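PDB 4GAX: amorpha-4,11-diene synthase from Artemisia annua, which catalyses formation of a sesquiterpene, probably by metal-dependent ionisation and cyclisation of farnesyl diphosphate, as other plant sesquiterpene synthases do. Local coordinates for residues 264-269 with 280-285; 422-427 with 440-445; 88-93 with 239-244; 54-59 with 245-250. All coordinates share one frame; numbering follows the deposited sequence.

Overall arrangement
Three of the four contacts use helix 238-269: interactions 3 and 4 near its start, interaction 1 at its far end, with about 32 Å between the centres of interactions 1 and 3. Interactions 3 and 4 touch, Leu243 packing on both Val56 and Leu59. Interaction 2 joins two other helices and lies closest to the middle of the chain. All are largely buried, but interaction 4 reaches the surface at Ile55. The chemistry differs: interaction 1 has a direct indole-carboxylate hydrogen bond, interaction 3 is aliphatic with one bridging water, and interactions 2 and 4 set a polar oxygen against carbon, with no hydrogen bond between their segments.

Interaction 1 of 4, residues 264-269 with 280-285; sequences KWWKAF and DRIVEC
Asp280 OD1 is gripped by one hydrogen bond across the contact, a short one from Trp266 NE1 at 2.6 Å. The oxygen offers its anti lone pair and lies practically in the plane of the indole, while ring and carboxylate planes are 26° apart; the N-H...O angle of 144° leaves the bond bent. Trp266 CG stands anti to the backbone N, which carries the indole out of helix 238-269 and over Ile282. There Ile282 CB sits on one face, 3.9 Å from the centroid of the five-membered ring, in a CH-pi contact 29° off the normal. Ile282 CG1 slides along Trp266 CB, and its tip CD1 reaches the edge of the Trp265 ring at CZ3, 4.1 Å away. An alanine for Trp266 would remove the indole N-H and the face over Ile282, and would probably leave Asp280 less firmly placed and Ile282 less tightly packed. Arg281, the N-cap residue, turns its side chain back so that NE meets Asp280 O from above the carbonyl plane, while NH1 bonds Phe542 O. Leu314 of helix 299-322 packs on Trp266. The contact ties the end of one helix to the start of another within the all-helical class I terpene synthase fold.

Interaction 2 of 4, residues 422-427 with 440-445; sequences LTTTCY and EWAVSE
Tyr427 reaches across from helix 419-429 with CG anti to its carbonyl carbon (chi1 -78°), and its hydroxyl ends at the rim of the Trp441 indole. Tyr427 OH lies near the indole plane, 3.3 Å from Trp441 CE3, and the two side chains cross at about a right angle. The same hydroxyl is hydrogen-bonded to Ala438 O, one turn before Ala442 on helix 436-443, which fixes the tip of the phenol against that helix. Trp441 CG is anti to the backbone N (chi1 -178°), a turn that swings the indole in towards helix 419-429. Beside the meeting of hydroxyl and indole, Ala442 CB approaches Tyr427 CE1 obliquely, 4.0 Å away. Thr424 CG2 touches the same methyl, Ala442 CB, also at 4.0 Å. Thr424 holds OG1 in the crowded position between backbone N and carbonyl carbon (chi1 58°), where it bonds Asn420 O and Leu421 O and leaves CG2 for the contact. Thr423, in a different rotamer, also returns OG1 to its own helix, at Ala419 O, and its CG2 comes up to the Trp441 edge. Where helix 436-443 ends, Ser444 OG donates to Glu440 O. Phe383 of helix 374-399 packs on both Thr424 and Ala442. Consecutive helices closing on each other through small side chains and a tyrosine hydroxyl set at an indole edge here form part of the helical bundle of the terpene synthase metal-binding domain.

Interaction 3 of 4, residues 88-93 with 239-244; sequences QRLGIS and TLIKLA
No ring or other flat side-chain group meets another across this contact: the two segments touch through aliphatic side chains, and the guanidinium of Arg89 is engaged elsewhere, NH2 forming a salt bridge with Glu222. Leu90, with CG anti to its carbonyl carbon, lies across helix 238-269 at about right angles to Leu240 and Ile241. Its CD1 rests on Leu240 CB at 4.0 Å and its CD2 on Ile241 CD1. Leu90 CB presses on Ala244 CB at 3.8 Å, the small residue allowing the backbones to come near. Ile92 takes the crowded position with CG1 (chi1 41°), which brings CD1 to Leu243 CD2 at 4.0 Å while CG2 packs on Ala244 CA. Between these two residues the chain leaves helix 77-89 in a Schellman motif, whose Gly91 has the positive phi (86°) that favours glycine. One water donates to both Leu90 O and Ala244 O, 2.8 Å from each, linking the backbones where no direct bond does. Helix 219-232 adds Tyr226 against Leu90 and Tyr230 against Leu240, and helix 52-71 brings Val63 to Leu240, so that the end of helix 77-89 and the start of helix 238-269 meet amid these two further helices.

Interaction 4 of 4, residues 54-59 with 245-250; sequences QIVKDL and KLEFNL
Leu246 and Val56 slide past each other in opposite directions, Val56 CG2 lying 3.9 Å from Leu246 CB. Beyond them Leu246 CD2 touches two side chains of helix 52-71: it meets Ile55 CG2 at 3.7 Å, where the chains cross obliquely, and Leu59 CD1 at 3.9 Å, where they cross near a right angle. Leu246 does this with both torsions away from the staggered values, chi1 -93° and chi2 30°. The axes of the two short segments come within 10.8 Å, with 129° between their N-to-C directions, a steeply inclined packing that sets a helix of the N-terminal domain against the long helix 238-269 in the all-alpha fold of plant terpene synthases. Glu247 bends at its second torsion and crosses Val56 at about a right angle, so that OE2 lies only 3.2 Å from Val56 CG1; its other oxygen, OE1, is hydrogen-bonded to Tyr94 OH, which holds the carboxylate there. Away from the contact, Gln54 NE2 donates to Asp58 OD2 at 2.9 Å along helix 52-71, and Asp58 OD1 pairs with Lys61.

Interaction 1 of 4, residues 264-269 with 280-285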
loop_
_atom_site.group_PDB
_atom_site.type_symbol
_atom_site.label_atom_id
_atom_site.label_comp_id
_atom_site.label_asym_id
_atom_site.label_seq_id
_atom_site.Cartn_x
_atom_site.Cartn_y
_atom_site.Cartn_z
ATOM N N LYS A 264 13.524 -18.603 6.376
ATOM C CA LYS A 264 13.836 -20.038 6.489
ATOM C C LYS A 264 13.204 -20.828 5.350
ATOM O O LYS A 264 13.855 -21.666 4.728
ATOM C CB LYS A 264 13.373 -20.609 7.833
ATOM C CG LYS A 264 14.407 -20.477 8.930
ATOM C CD LYS A 264 13.765 -20.447 10.307
ATOM C CE LYS A 264 14.656 -19.714 11.295
ATOM N NZ LYS A 264 14.085 -19.715 12.669
ATOM N N TRP A 265 11.923 -20.560 5.114
ATOM C CA TRP A 265 11.184 -21.122 3.986
ATOM C C TRP A 265 11.913 -20.897 2.664
ATOM O O TRP A 265 12.095 -21.833 1.874
ATOM C CB TRP A 265 9.812 -20.460 3.928
ATOM C CG TRP A 265 8.926 -20.847 2.764
ATOM C CD1 TRP A 265 8.120 -21.959 2.670
ATOM C CD2 TRP A 265 8.696 -20.084 1.565
ATOM N NE1 TRP A 265 7.430 -21.944 1.475
ATOM C CE2 TRP A 265 7.762 -20.805 0.782
ATOM C CE3 TRP A 265 9.202 -18.868 1.074
ATOM C CZ2 TRP A 265 7.314 -20.342 -0.461
ATOM C CZ3 TRP A 265 8.761 -18.411 -0.157
ATOM C CH2 TRP A 265 7.823 -19.143 -0.912
ATOM N N TRP A 266 12.330 -19.653 2.430
ATOM C CA TRP A 266 13.011 -19.288 1.186
ATOM C C TRP A 266 14.369 -19.967 1.073
ATOM O O TRP A 266 14.747 -20.468 0.006
ATOM C CB TRP A 266 13.172 -17.753 1.080
ATOM C CG TRP A 266 13.749 -17.316 -0.238
ATOM C CD1 TRP A 266 14.943 -16.679 -0.449
ATOM C CD2 TRP A 266 13.174 -17.528 -1.537
ATOM N NE1 TRP A 266 15.133 -16.460 -1.797
ATOM C CE2 TRP A 266 14.064 -16.977 -2.485
ATOM C CE3 TRP A 266 11.993 -18.133 -1.991
ATOM C CZ2 TRP A 266 13.803 -17.003 -3.861
ATOM C CZ3 TRP A 266 11.732 -18.153 -3.350
ATOM C CH2 TRP A 266 12.634 -17.591 -4.273
ATOM N N LYS A 267 15.114 -19.970 2.171
ATOM C CA LYS A 267 16.428 -20.593 2.177
ATOM C C LYS A 267 16.330 -22.091 1.893
ATOM O O LYS A 267 17.231 -22.676 1.292
ATOM C CB LYS A 267 17.130 -20.365 3.516
ATOM C CG LYS A 267 18.467 -21.114 3.635
ATOM C CD LYS A 267 19.075 -20.950 5.022
ATOM C CE LYS A 267 20.322 -21.819 5.187
ATOM N NZ LYS A 267 21.337 -21.509 4.147
ATOM N N ALA A 268 15.232 -22.715 2.314
ATOM C CA ALA A 268 15.059 -24.145 2.067
ATOM C C ALA A 268 14.937 -24.404 0.578
ATOM O O ALA A 268 15.425 -25.415 0.066
ATOM C CB ALA A 268 13.822 -24.653 2.783
ATOM N N PHE A 269 14.276 -23.479 -0.113
ATOM C CA PHE A 269 14.060 -23.608 -1.545
ATOM C C PHE A 269 15.376 -23.600 -2.331
ATOM O O PHE A 269 15.468 -24.189 -3.427
ATOM C CB PHE A 269 13.096 -22.524 -2.046
ATOM C CG PHE A 269 12.883 -22.559 -3.530
ATOM C CD1 PHE A 269 12.367 -23.697 -4.139
ATOM C CD2 PHE A 269 13.199 -21.463 -4.324
ATOM C CE1 PHE A 269 12.181 -23.748 -5.524
ATOM C CE2 PHE A 269 13.010 -21.505 -5.709
ATOM C CZ PHE A 269 12.503 -22.653 -6.305
ATOM N N ASP A 280 17.133 -13.620 -5.774
ATOM C CA ASP A 280 17.071 -13.924 -4.344
ATOM C C ASP A 280 16.543 -12.673 -3.621
ATOM O O ASP A 280 17.333 -11.817 -3.184
ATOM C CB ASP A 280 18.465 -14.302 -3.833
ATOM C CG ASP A 280 18.457 -14.790 -2.391
ATOM O OD1 ASP A 280 17.366 -15.101 -1.864
ATOM O OD2 ASP A 280 19.554 -14.872 -1.783
ATOM N N ARG A 281 15.218 -12.568 -3.500
ATOM C CA ARG A 281 14.574 -11.332 -3.034
ATOM C C ARG A 281 13.491 -11.525 -1.981
ATOM O O ARG A 281 12.457 -10.828 -2.013
ATOM C CB ARG A 281 13.960 -10.576 -4.220
ATOM C CG ARG A 281 14.987 -10.081 -5.247
ATOM C CD ARG A 281 15.918 -9.044 -4.631
ATOM N NE ARG A 281 17.329 -9.372 -4.836
ATOM C CZ ARG A 281 18.037 -9.006 -5.898
ATOM N NH1 ARG A 281 17.470 -8.299 -6.863
ATOM N NH2 ARG A 281 19.313 -9.346 -5.998
ATOM N N ILE A 282 13.708 -12.427 -1.028
ATOM C CA ILE A 282 12.636 -12.684 -0.059
ATOM C C ILE A 282 12.304 -11.448 0.797
ATOM O O ILE A 282 11.142 -11.214 1.137
ATOM C CB ILE A 282 12.900 -13.937 0.806
ATOM C CG1 ILE A 282 11.588 -14.456 1.396
ATOM C CG2 ILE A 282 13.910 -13.650 1.905
ATOM C CD1 ILE A 282 10.509 -14.775 0.337
ATOM N N VAL A 283 13.313 -10.633 1.109
ATOM C CA VAL A 283 13.089 -9.450 1.944
ATOM C C VAL A 283 12.179 -8.488 1.198
ATOM O O VAL A 283 11.233 -7.923 1.760
ATOM C CB VAL A 283 14.412 -8.736 2.311
ATOM C CG1 VAL A 283 14.120 -7.434 3.081
ATOM C CG2 VAL A 283 15.301 -9.659 3.139
ATOM N N GLU A 284 12.459 -8.344 -0.089
ATOM C CA GLU A 284 11.660 -7.519 -0.985
ATOM C C GLU A 284 10.210 -8.000 -1.132
ATOM O O GLU A 284 9.279 -7.194 -1.174
ATOM C CB GLU A 284 12.357 -7.421 -2.347
ATOM C CG GLU A 284 13.658 -6.586 -2.317
ATOM C CD GLU A 284 14.852 -7.272 -1.620
ATOM O OE1 GLU A 284 14.831 -8.509 -1.408
ATOM O OE2 GLU A 284 15.827 -6.563 -1.279
ATOM N N CYS A 285 10.003 -9.310 -1.196
ATOM C CA CYS A 285 8.633 -9.825 -1.308
ATOM C C CYS A 285 7.886 -9.555 -0.010
ATOM O O CYS A 285 6.712 -9.183 -0.017
ATOM C CB CYS A 285 8.635 -11.324 -1.603
ATOM S SG CYS A 285 9.403 -11.758 -3.198
#

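Interaction 2 of 4, residues 422-427 with 440-445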
loop_
_atom_site.group_PDB
_atom_site.type_symbol
_atom_site.label_atom_id
_atom_site.label_comp_id
_atom_site.label_asym_id
_atom_site.label_seq_id
_atom_site.Cartn_x
_atom_site.Cartn_y
_atom_site.Cartn_z
ATOM N N LEU A 422 -2.763 -10.278 -6.548
ATOM C CA LEU A 422 -2.432 -9.753 -5.228
ATOM C C LEU A 422 -3.682 -9.465 -4.410
ATOM O O LEU A 422 -3.699 -9.714 -3.203
ATOM C CB LEU A 422 -1.570 -8.490 -5.331
ATOM C CG LEU A 422 -0.201 -8.695 -5.993
ATOM C CD1 LEU A 422 0.603 -7.401 -5.974
ATOM C CD2 LEU A 422 0.575 -9.832 -5.325
ATOM N N THR A 423 -4.717 -8.932 -5.054
ATOM C CA THR A 423 -5.969 -8.643 -4.349
ATOM C C THR A 423 -6.621 -9.923 -3.823
ATOM O O THR A 423 -6.980 -10.028 -2.647
ATOM C CB THR A 423 -6.993 -7.931 -5.267
ATOM O OG1 THR A 423 -6.472 -6.664 -5.684
ATOM C CG2 THR A 423 -8.322 -7.717 -4.537
ATOM N N THR A 424 -6.769 -10.908 -4.692
ATOM C CA THR A 424 -7.395 -12.143 -4.264
ATOM C C THR A 424 -6.489 -12.972 -3.342
ATOM O O THR A 424 -6.988 -13.813 -2.578
ATOM C CB THR A 424 -7.897 -12.972 -5.458
ATOM O OG1 THR A 424 -6.802 -13.250 -6.337
ATOM C CG2 THR A 424 -8.981 -12.186 -6.222
ATOM N N THR A 425 -5.176 -12.750 -3.409
ATOM C CA THR A 425 -4.278 -13.421 -2.458
ATOM C C THR A 425 -4.555 -12.860 -1.068
ATOM O O THR A 425 -4.493 -13.589 -0.056
ATOM C CB THR A 425 -2.792 -13.235 -2.801
ATOM O OG1 THR A 425 -2.505 -13.844 -4.068
ATOM C CG2 THR A 425 -1.910 -13.887 -1.733
ATOM N N CYS A 426 -4.872 -11.565 -1.006
ATOM C CA CYS A 426 -5.319 -10.968 0.264
ATOM C C CYS A 426 -6.644 -11.566 0.729
ATOM O O CYS A 426 -6.864 -11.734 1.938
ATOM C CB CYS A 426 -5.463 -9.449 0.155
ATOM S SG CYS A 426 -3.860 -8.593 0.123
ATOM N N TYR A 427 -7.538 -11.856 -0.223
ATOM C CA TYR A 427 -8.798 -12.500 0.123
ATOM C C TYR A 427 -8.519 -13.820 0.854
ATOM O O TYR A 427 -9.110 -14.109 1.901
ATOM C CB TYR A 427 -9.625 -12.813 -1.122
ATOM C CG TYR A 427 -10.363 -11.647 -1.754
ATOM C CD1 TYR A 427 -11.431 -11.882 -2.613
ATOM C CD2 TYR A 427 -9.972 -10.327 -1.539
ATOM C CE1 TYR A 427 -12.115 -10.846 -3.219
ATOM C CE2 TYR A 427 -10.663 -9.272 -2.146
ATOM C CZ TYR A 427 -11.730 -9.545 -2.983
ATOM O OH TYR A 427 -12.430 -8.525 -3.595
ATOM N N GLU A 440 -17.217 -11.792 -6.311
ATOM C CA GLU A 440 -17.985 -11.289 -7.441
ATOM C C GLU A 440 -17.406 -9.949 -7.890
ATOM O O GLU A 440 -17.223 -9.701 -9.088
ATOM C CB GLU A 440 -19.463 -11.136 -7.070
ATOM C CG GLU A 440 -20.185 -12.448 -6.817
ATOM C CD GLU A 440 -21.576 -12.242 -6.230
ATOM O OE1 GLU A 440 -21.948 -11.074 -5.968
ATOM O OE2 GLU A 440 -22.295 -13.247 -6.030
ATOM N N TRP A 441 -17.118 -9.082 -6.929
ATOM C CA TRP A 441 -16.482 -7.806 -7.235
ATOM C C TRP A 441 -15.174 -8.028 -8.000
ATOM O O TRP A 441 -14.973 -7.480 -9.088
ATOM C CB TRP A 441 -16.203 -7.018 -5.953
ATOM C CG TRP A 441 -15.586 -5.692 -6.237
ATOM C CD1 TRP A 441 -16.223 -4.571 -6.696
ATOM C CD2 TRP A 441 -14.210 -5.343 -6.094
ATOM N NE1 TRP A 441 -15.324 -3.547 -6.848
ATOM C CE2 TRP A 441 -14.079 -3.992 -6.479
ATOM C CE3 TRP A 441 -13.071 -6.041 -5.675
ATOM C CZ2 TRP A 441 -12.858 -3.328 -6.460
ATOM C CZ3 TRP A 441 -11.859 -5.378 -5.650
ATOM C CH2 TRP A 441 -11.761 -4.036 -6.039
ATOM N N ALA A 442 -14.308 -8.856 -7.423
ATOM C CA ALA A 442 -13.024 -9.221 -8.025
ATOM C C ALA A 442 -13.133 -9.707 -9.466
ATOM O O ALA A 442 -12.318 -9.332 -10.312
ATOM C CB ALA A 442 -12.317 -10.274 -7.169
ATOM N N VAL A 443 -14.132 -10.537 -9.755
ATOM C CA VAL A 443 -14.264 -11.083 -11.108
ATOM C C VAL A 443 -14.965 -10.114 -12.061
ATOM O O VAL A 443 -14.916 -10.290 -13.273
ATOM C CB VAL A 443 -14.976 -12.466 -11.133
ATOM C CG1 VAL A 443 -14.374 -13.408 -10.089
ATOM C CG2 VAL A 443 -16.465 -12.310 -10.905
ATOM N N SER A 444 -15.587 -9.078 -11.509
ATOM C CA SER A 444 -16.335 -8.102 -12.296
ATOM C C SER A 444 -15.475 -7.228 -13.189
ATOM O O SER A 444 -16.016 -6.407 -13.936
ATOM C CB SER A 444 -17.104 -7.155 -11.364
ATOM O OG SER A 444 -18.059 -7.863 -10.606
ATOM N N GLU A 445 -14.154 -7.378 -13.098
ATOM C CA GLU A 445 -13.226 -6.410 -13.699
ATOM C C GLU A 445 -13.558 -4.972 -13.270
ATOM O O GLU A 445 -13.880 -4.120 -14.103
ATOM C CB GLU A 445 -13.192 -6.548 -15.227
ATOM C CG GLU A 445 -12.561 -7.848 -15.686
ATOM C CD GLU A 445 -12.884 -8.201 -17.132
ATOM O OE1 GLU A 445 -13.101 -7.281 -17.955
ATOM O OE2 GLU A 445 -12.927 -9.415 -17.432
#

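Interaction 3 of 4, residues 88-93 with 239-244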
loop_
_atom_site.group_PDB
_atom_site.type_symbol
_atom_site.label_atom_id
_atom_site.label_comp_id
_atom_site.label_asym_id
_atom_site.label_seq_id
_atom_site.Cartn_x
_atom_site.Cartn_y
_atom_site.Cartn_z
ATOM N N GLN A 88 -3.878 7.528 14.588
ATOM C CA GLN A 88 -3.689 6.901 13.281
ATOM C C GLN A 88 -2.271 7.123 12.768
ATOM O O GLN A 88 -1.608 6.198 12.290
ATOM C CB GLN A 88 -4.711 7.446 12.264
ATOM C CG GLN A 88 -6.144 6.955 12.486
ATOM C CD GLN A 88 -7.141 7.620 11.528
ATOM O OE1 GLN A 88 -6.869 8.682 10.966
ATOM N NE2 GLN A 88 -8.293 6.991 11.340
ATOM N N ARG A 89 -1.811 8.364 12.847
ATOM C CA ARG A 89 -0.474 8.688 12.368
ATOM C C ARG A 89 0.623 8.111 13.246
ATOM O O ARG A 89 1.734 7.843 12.765
ATOM C CB ARG A 89 -0.326 10.206 12.225
ATOM C CG ARG A 89 -1.389 10.804 11.279
ATOM C CD ARG A 89 -1.156 12.277 11.094
ATOM N NE ARG A 89 0.052 12.508 10.318
ATOM C CZ ARG A 89 0.366 13.670 9.755
ATOM N NH1 ARG A 89 -0.431 14.723 9.905
ATOM N NH2 ARG A 89 1.479 13.780 9.039
ATOM N N LEU A 90 0.333 7.939 14.537
ATOM C CA LEU A 90 1.310 7.294 15.430
ATOM C C LEU A 90 1.388 5.769 15.215
ATOM O O LEU A 90 2.265 5.081 15.776
ATOM C CB LEU A 90 1.012 7.600 16.900
ATOM C CG LEU A 90 1.294 9.051 17.313
ATOM C CD1 LEU A 90 0.737 9.317 18.728
ATOM C CD2 LEU A 90 2.793 9.319 17.260
ATOM N N GLY A 91 0.449 5.255 14.429
ATOM C CA GLY A 91 0.500 3.882 13.962
ATOM C C GLY A 91 -0.113 2.886 14.925
ATOM O O GLY A 91 0.193 1.694 14.845
ATOM N N ILE A 92 -0.966 3.370 15.835
ATOM C CA ILE A 92 -1.606 2.493 16.828
ATOM C C ILE A 92 -3.129 2.423 16.704
ATOM O O ILE A 92 -3.832 2.055 17.652
ATOM C CB ILE A 92 -1.232 2.878 18.267
ATOM C CG1 ILE A 92 -1.220 4.396 18.443
ATOM C CG2 ILE A 92 0.131 2.319 18.624
ATOM C CD1 ILE A 92 -1.066 4.803 19.894
ATOM N N SER A 93 -3.646 2.775 15.533
ATOM C CA SER A 93 -5.086 2.707 15.318
ATOM C C SER A 93 -5.620 1.277 15.494
ATOM O O SER A 93 -6.749 1.094 15.958
ATOM C CB SER A 93 -5.457 3.279 13.952
ATOM O OG SER A 93 -4.834 2.539 12.916
ATOM N N THR A 239 1.060 10.256 27.158
ATOM C CA THR A 239 0.557 8.885 27.176
ATOM C C THR A 239 0.550 8.275 25.785
ATOM O O THR A 239 0.976 7.135 25.612
ATOM C CB THR A 239 -0.848 8.803 27.769
ATOM O OG1 THR A 239 -0.754 8.953 29.189
ATOM C CG2 THR A 239 -1.497 7.458 27.448
ATOM N N LEU A 240 0.059 9.014 24.794
ATOM C CA LEU A 240 0.016 8.486 23.432
ATOM C C LEU A 240 1.406 8.154 22.902
ATOM O O LEU A 240 1.604 7.115 22.266
ATOM C CB LEU A 240 -0.634 9.478 22.461
ATOM C CG LEU A 240 -2.146 9.649 22.377
ATOM C CD1 LEU A 240 -2.450 10.658 21.264
ATOM C CD2 LEU A 240 -2.834 8.315 22.097
ATOM N N ILE A 241 2.366 9.045 23.128
ATOM C CA ILE A 241 3.697 8.815 22.571
ATOM C C ILE A 241 4.372 7.636 23.258
ATOM O O ILE A 241 5.068 6.847 22.601
ATOM C CB ILE A 241 4.609 10.080 22.595
ATOM C CG1 ILE A 241 5.857 9.840 21.729
ATOM C CG2 ILE A 241 5.022 10.447 24.015
ATOM C CD1 ILE A 241 5.531 9.486 20.283
ATOM N N LYS A 242 4.150 7.487 24.563
ATOM C CA LYS A 242 4.741 6.351 25.273
ATOM C C LYS A 242 4.206 5.036 24.715
ATOM O O LYS A 242 4.964 4.095 24.432
ATOM C CB LYS A 242 4.448 6.442 26.767
ATOM C CG LYS A 242 5.188 5.401 27.584
ATOM C CD LYS A 242 4.760 5.436 29.042
ATOM C CE LYS A 242 5.734 4.658 29.913
ATOM N NZ LYS A 242 5.193 4.469 31.286
ATOM N N LEU A 243 2.891 4.985 24.541
ATOM C CA LEU A 243 2.236 3.816 23.982
ATOM C C LEU A 243 2.663 3.549 22.542
ATOM O O LEU A 243 2.917 2.397 22.159
ATOM C CB LEU A 243 0.717 4.021 24.020
ATOM C CG LEU A 243 -0.136 2.918 23.396
ATOM C CD1 LEU A 243 0.149 1.573 24.051
ATOM C CD2 LEU A 243 -1.596 3.271 23.525
ATOM N N ALA A 244 2.718 4.604 21.736
ATOM C CA ALA A 244 3.062 4.439 20.325
ATOM C C ALA A 244 4.451 3.833 20.136
ATOM O O ALA A 244 4.676 3.041 19.215
ATOM C CB ALA A 244 2.954 5.779 19.568
HETATM O O HOH W 1 3.280 2.689 16.824
#

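Interaction 4 of 4, residues 54-59 with 245-250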
loop_
_atom_site.group_PDB
_atom_site.type_symbol
_atom_site.label_atom_id
_atom_site.label_comp_id
_atom_site.label_asym_id
_atom_site.label_seq_id
_atom_site.Cartn_x
_atom_site.Cartn_y
_atom_site.Cartn_z
ATOM N N GLN A 54 1.869 -5.167 30.704
ATOM C CA GLN A 54 1.102 -4.465 31.729
ATOM C C GLN A 54 1.103 -2.951 31.553
ATOM O O GLN A 54 0.058 -2.305 31.668
ATOM C CB GLN A 54 1.638 -4.807 33.121
ATOM C CG GLN A 54 0.804 -4.218 34.240
ATOM C CD GLN A 54 -0.651 -4.647 34.150
ATOM O OE1 GLN A 54 -0.950 -5.812 33.876
ATOM N NE2 GLN A 54 -1.565 -3.704 34.366
ATOM N N ILE A 55 2.285 -2.390 31.316
ATOM C CA ILE A 55 2.417 -0.961 31.063
ATOM C C ILE A 55 1.507 -0.586 29.903
ATOM O O ILE A 55 0.736 0.370 29.986
ATOM C CB ILE A 55 3.872 -0.579 30.708
ATOM C CG1 ILE A 55 4.787 -0.723 31.930
ATOM C CG2 ILE A 55 3.945 0.848 30.168
ATOM C CD1 ILE A 55 4.629 0.384 32.955
ATOM N N VAL A 56 1.583 -1.368 28.833
ATOM C CA VAL A 56 0.836 -1.085 27.626
ATOM C C VAL A 56 -0.670 -1.197 27.865
ATOM O O VAL A 56 -1.456 -0.429 27.307
ATOM C CB VAL A 56 1.306 -1.992 26.465
ATOM C CG1 VAL A 56 0.134 -2.526 25.667
ATOM C CG2 VAL A 56 2.276 -1.238 25.567
ATOM N N LYS A 57 -1.066 -2.135 28.718
ATOM C CA LYS A 57 -2.482 -2.357 29.001
ATOM C C LYS A 57 -3.109 -1.123 29.652
ATOM O O LYS A 57 -4.177 -0.656 29.235
ATOM C CB LYS A 57 -2.659 -3.600 29.886
ATOM C CG LYS A 57 -4.105 -3.966 30.186
ATOM C CD LYS A 57 -4.224 -5.375 30.765
ATOM C CE LYS A 57 -3.581 -5.484 32.141
ATOM N NZ LYS A 57 -3.640 -6.879 32.670
ATOM N N ASP A 58 -2.428 -0.581 30.657
ATOM C CA ASP A 58 -2.909 0.606 31.360
ATOM C C ASP A 58 -2.853 1.873 30.500
ATOM O O ASP A 58 -3.708 2.762 30.626
ATOM C CB ASP A 58 -2.136 0.792 32.659
ATOM C CG ASP A 58 -2.199 -0.442 33.543
ATOM O OD1 ASP A 58 -3.304 -1.012 33.692
ATOM O OD2 ASP A 58 -1.143 -0.848 34.072
ATOM N N LEU A 59 -1.852 1.961 29.629
ATOM C CA LEU A 59 -1.808 3.058 28.668
ATOM C C LEU A 59 -3.031 3.012 27.760
ATOM O O LEU A 59 -3.648 4.043 27.487
ATOM C CB LEU A 59 -0.539 2.994 27.821
ATOM C CG LEU A 59 0.755 3.398 28.534
ATOM C CD1 LEU A 59 1.952 3.117 27.632
ATOM C CD2 LEU A 59 0.718 4.872 28.934
ATOM N N LYS A 245 5.388 4.214 20.992
ATOM C CA LYS A 245 6.758 3.737 20.829
ATOM C C LYS A 245 6.904 2.303 21.323
ATOM O O LYS A 245 7.607 1.501 20.701
ATOM C CB LYS A 245 7.740 4.652 21.554
ATOM C CG LYS A 245 7.845 6.052 20.964
ATOM C CD LYS A 245 8.723 6.950 21.875
ATOM C CE LYS A 245 10.125 7.113 21.329
ATOM N NZ LYS A 245 11.019 7.860 22.284
ATOM N N LEU A 246 6.258 1.987 22.448
ATOM C CA LEU A 246 6.280 0.624 22.994
ATOM C C LEU A 246 5.652 -0.333 21.986
ATOM O O LEU A 246 6.166 -1.432 21.725
ATOM C CB LEU A 246 5.503 0.550 24.315
ATOM C CG LEU A 246 6.253 0.725 25.642
ATOM C CD1 LEU A 246 7.453 1.623 25.495
ATOM C CD2 LEU A 246 5.310 1.273 26.726
ATOM N N GLU A 247 4.528 0.094 21.419
ATOM C CA GLU A 247 3.792 -0.715 20.453
ATOM C C GLU A 247 4.559 -0.826 19.147
ATOM O O GLU A 247 4.570 -1.880 18.524
ATOM C CB GLU A 247 2.422 -0.104 20.198
ATOM C CG GLU A 247 1.451 -0.357 21.334
ATOM C CD GLU A 247 1.079 -1.827 21.459
ATOM O OE1 GLU A 247 1.132 -2.559 20.438
ATOM O OE2 GLU A 247 0.733 -2.247 22.581
ATOM N N PHE A 248 5.211 0.255 18.734
ATOM C CA PHE A 248 5.982 0.192 17.505
ATOM C C PHE A 248 6.990 -0.920 17.614
ATOM O O PHE A 248 7.154 -1.700 16.681
ATOM C CB PHE A 248 6.740 1.487 17.230
ATOM C CG PHE A 248 7.432 1.471 15.908
ATOM C CD1 PHE A 248 6.739 1.807 14.755
ATOM C CD2 PHE A 248 8.740 1.026 15.800
ATOM C CE1 PHE A 248 7.367 1.766 13.523
ATOM C CE2 PHE A 248 9.377 0.968 14.559
ATOM C CZ PHE A 248 8.689 1.345 13.427
ATOM N N ASN A 249 7.681 -0.974 18.747
ATOM C CA ASN A 249 8.746 -1.966 18.931
ATOM C C ASN A 249 8.196 -3.389 19.037
ATOM O O ASN A 249 8.784 -4.337 18.494
ATOM C CB ASN A 249 9.652 -1.608 20.124
ATOM C CG ASN A 249 10.589 -0.431 19.821
ATOM O OD1 ASN A 249 10.763 -0.024 18.657
ATOM N ND2 ASN A 249 11.209 0.112 20.874
ATOM N N LEU A 250 7.072 -3.543 19.730
ATOM C CA LEU A 250 6.428 -4.854 19.823
ATOM C C LEU A 250 6.015 -5.358 18.446
ATOM O O LEU A 250 6.255 -6.510 18.093
ATOM C CB LEU A 250 5.193 -4.784 20.720
ATOM C CG LEU A 250 5.476 -4.424 22.180
ATOM C CD1 LEU A 250 4.180 -4.442 22.998
ATOM C CD2 LEU A 250 6.526 -5.359 22.780
#